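C381 turret protein (Sulfolobus turreted icosahedral virus, PDB 4IND) is a turret protein of an archaeal virus that folds as three jelly rolls and assembles as a pentamer. Local coordinates at residues S295-K300 with L371-I376. Numbering follows the deposited sequence.
Sequences SHLRLK and LVYEQI. With 2HP (dihydrogenphosphate ion), chain B.
Five antiparallel backbone hydrogen bonds tie 295-300 to 371-376, and the face of this ladder that carries His-296, Arg-298, Glu-374 and Ile-376 also holds a phosphate. His-296 N and O both bond Ile-376, and Arg-298 pairs likewise with Glu-374; Lys-300 N adds a bond to Val-372 O (2.9 Å). The imidazole of His-296, its CG in the crowded position between backbone N and carbonyl carbon (chi1 62°), is turned so that CB of its cross-strand partner Ile-376 lies over one ring face, 4.0 Å from the centroid, in a CH-pi contact. A beta-branched residue suits this place: CG2 reaches His-296 CE1 (3.6 Å), while the other branch brings Ile-376 CD1 against Arg-298 CB (3.8 Å) and phosphate O1. His-296 NE2 gives a nearly straight bond to phosphate O1 (2.8 Å), in the ring plane, and a weak, bent one to O2. Gly-378 O takes up ND1, fixing the ring's rotation, and Lys-231 also binds the ion. Farther along, the extended chain of Arg-298 runs beside Glu-374, yet its guanidinium pairs with Asp-345, which Lys-300 NZ shares. Glu-374 OE2 meets only aliphatic Arg-298 carbons (CD at 3.7 Å) and is buried without a hydrogen-bond partner, while OE1 makes a long, weak ion pair with Arg-347 of a neighbouring subunit. On the other face Leu-297 CD2 touches Tyr-373 CD1, and Leu-299 CD2 packs on Tyr-373 CB (3.8 Å), the leucines packing on Ile-349 and the tyrosine on Leu-288. At the end of this row Gln-375 NE2 donates to Ser-295 OG (2.8 Å), which also bonds Ser-293. The two segments lie on the central strands of a four-stranded sheet in the C-terminal jelly roll. With both ring nitrogens donating, His-296 is probably protonated, its positive charge favoured by the anion.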
loop_
_atom_site.group_PDB
_atom_site.type_symbol
_atom_site.label_atom_id
_atom_site.label_comp_id
_atom_site.label_asym_id
_atom_site.label_seq_id
_atom_site.Cartn_x
_atom_site.Cartn_y
_atom_site.Cartn_z
ATOM N N SER A 295 -20.622 -13.830 -5.480
ATOM C CA SER A 295 -19.799 -13.496 -6.639
ATOM C C SER A 295 -20.458 -12.440 -7.490
ATOM O O SER A 295 -21.617 -12.086 -7.270
ATOM C CB SER A 295 -19.519 -14.747 -7.476
ATOM O OG SER A 295 -20.697 -15.199 -8.122
ATOM N N HIS A 296 -19.721 -11.934 -8.475
ATOM C CA HIS A 296 -20.291 -11.014 -9.453
ATOM C C HIS A 296 -19.706 -11.287 -10.836
ATOM O O HIS A 296 -18.933 -12.227 -11.006
ATOM C CB HIS A 296 -20.104 -9.553 -9.027
ATOM C CG HIS A 296 -18.680 -9.126 -8.910
ATOM N ND1 HIS A 296 -17.921 -9.352 -7.778
ATOM C CD2 HIS A 296 -17.875 -8.451 -9.768
ATOM C CE1 HIS A 296 -16.713 -8.855 -7.952
ATOM N NE2 HIS A 296 -16.658 -8.295 -9.151
ATOM N N LEU A 297 -20.082 -10.471 -11.815
ATOM C CA LEU A 297 -19.698 -10.712 -13.202
ATOM C C LEU A 297 -18.906 -9.571 -13.815
ATOM O O LEU A 297 -18.918 -8.440 -13.327
ATOM C CB LEU A 297 -20.954 -10.942 -14.051
ATOM C CG LEU A 297 -21.914 -12.000 -13.506
ATOM C CD1 LEU A 297 -23.252 -11.966 -14.235
ATOM C CD2 LEU A 297 -21.276 -13.368 -13.621
ATOM N N ARG A 298 -18.222 -9.882 -14.906
ATOM C CA ARG A 298 -17.589 -8.867 -15.731
ATOM C C ARG A 298 -17.751 -9.320 -17.187
ATOM O O ARG A 298 -17.362 -10.429 -17.538
ATOM C CB ARG A 298 -16.113 -8.752 -15.370
ATOM C CG ARG A 298 -15.387 -7.696 -16.145
ATOM C CD ARG A 298 -14.012 -7.462 -15.587
ATOM N NE ARG A 298 -13.423 -6.277 -16.191
ATOM C CZ ARG A 298 -12.284 -5.722 -15.798
ATOM N NH1 ARG A 298 -11.607 -6.252 -14.791
ATOM N NH2 ARG A 298 -11.829 -4.635 -16.407
ATOM N N LEU A 299 -18.355 -8.481 -18.026
ATOM C CA LEU A 299 -18.623 -8.868 -19.419
ATOM C C LEU A 299 -17.524 -8.338 -20.296
ATOM O O LEU A 299 -17.159 -7.167 -20.184
ATOM C CB LEU A 299 -19.960 -8.315 -19.907
ATOM C CG LEU A 299 -21.181 -8.500 -19.017
ATOM C CD1 LEU A 299 -22.439 -8.055 -19.756
ATOM C CD2 LEU A 299 -21.298 -9.944 -18.572
ATOM N N LYS A 300 -17.004 -9.189 -21.182
ATOM C CA LYS A 300 -15.857 -8.809 -22.001
ATOM C C LYS A 300 -16.224 -8.642 -23.474
ATOM O O LYS A 300 -15.647 -7.827 -24.183
ATOM C CB LYS A 300 -14.737 -9.848 -21.862
ATOM C CG LYS A 300 -14.331 -10.140 -20.437
ATOM C CD LYS A 300 -13.859 -8.886 -19.733
ATOM C CE LYS A 300 -12.517 -8.411 -20.269
ATOM N NZ LYS A 300 -11.934 -7.323 -19.422
ATOM N N LEU A 371 -21.609 -14.721 -25.511
ATOM C CA LEU A 371 -21.139 -13.830 -24.470
ATOM C C LEU A 371 -19.891 -14.443 -23.848
ATOM O O LEU A 371 -19.834 -15.657 -23.620
ATOM C CB LEU A 371 -22.252 -13.642 -23.438
ATOM C CG LEU A 371 -21.944 -12.855 -22.170
ATOM C CD1 LEU A 371 -21.598 -11.418 -22.522
ATOM C CD2 LEU A 371 -23.129 -12.912 -21.216
ATOM N N VAL A 372 -18.869 -13.615 -23.640
ATOM C CA VAL A 372 -17.718 -14.018 -22.851
ATOM C C VAL A 372 -17.748 -13.186 -21.590
ATOM O O VAL A 372 -17.832 -11.959 -21.660
ATOM C CB VAL A 372 -16.398 -13.767 -23.591
ATOM C CG1 VAL A 372 -15.234 -14.072 -22.668
ATOM C CG2 VAL A 372 -16.334 -14.633 -24.846
ATOM N N TYR A 373 -17.678 -13.847 -20.438
ATOM C CA TYR A 373 -17.739 -13.132 -19.160
ATOM C C TYR A 373 -16.866 -13.830 -18.144
ATOM O O TYR A 373 -16.556 -15.028 -18.289
ATOM C CB TYR A 373 -19.177 -13.080 -18.646
ATOM C CG TYR A 373 -19.688 -14.413 -18.151
ATOM C CD1 TYR A 373 -19.555 -14.777 -16.819
ATOM C CD2 TYR A 373 -20.303 -15.311 -19.013
ATOM C CE1 TYR A 373 -20.025 -15.996 -16.362
ATOM C CE2 TYR A 373 -20.775 -16.535 -18.561
ATOM C CZ TYR A 373 -20.621 -16.869 -17.240
ATOM O OH TYR A 373 -21.076 -18.075 -16.779
ATOM N N GLU A 374 -16.469 -13.093 -17.117
ATOM C CA GLU A 374 -15.768 -13.669 -15.993
ATOM C C GLU A 374 -16.722 -13.684 -14.813
ATOM O O GLU A 374 -17.533 -12.769 -14.648
ATOM C CB GLU A 374 -14.545 -12.816 -15.620
ATOM C CG GLU A 374 -13.519 -12.612 -16.724
ATOM C CD GLU A 374 -12.376 -11.681 -16.293
ATOM O OE1 GLU A 374 -11.287 -11.734 -16.902
ATOM O OE2 GLU A 374 -12.568 -10.888 -15.345
ATOM N N GLN A 375 -16.637 -14.726 -13.996
ATOM C CA GLN A 375 -17.298 -14.712 -12.686
ATOM C C GLN A 375 -16.226 -14.455 -11.644
ATOM O O GLN A 375 -15.213 -15.164 -11.589
ATOM C CB GLN A 375 -17.998 -16.047 -12.425
ATOM C CG GLN A 375 -18.642 -16.129 -11.040
ATOM C CD GLN A 375 -19.603 -17.292 -10.925
ATOM O OE1 GLN A 375 -19.661 -18.150 -11.802
ATOM N NE2 GLN A 375 -20.375 -17.317 -9.850
ATOM N N ILE A 376 -16.442 -13.435 -10.821
ATOM C CA ILE A 376 -15.422 -12.951 -9.918
ATOM C C ILE A 376 -15.918 -13.059 -8.488
ATOM O O ILE A 376 -17.076 -12.750 -8.205
ATOM C CB ILE A 376 -15.072 -11.508 -10.263
ATOM C CG1 ILE A 376 -14.509 -11.479 -11.703
ATOM C CG2 ILE A 376 -14.091 -10.930 -9.250
ATOM C CD1 ILE A 376 -14.403 -10.109 -12.312
HETATM P P 2HP B . -14.029 -6.375 -9.502
HETATM O O1 2HP B . -14.354 -7.398 -10.548
HETATM O O2 2HP B . -14.249 -7.125 -8.220
HETATM O O3 2HP B . -14.998 -5.152 -9.651
HETATM O O4 2HP B . -12.534 -5.946 -9.564
#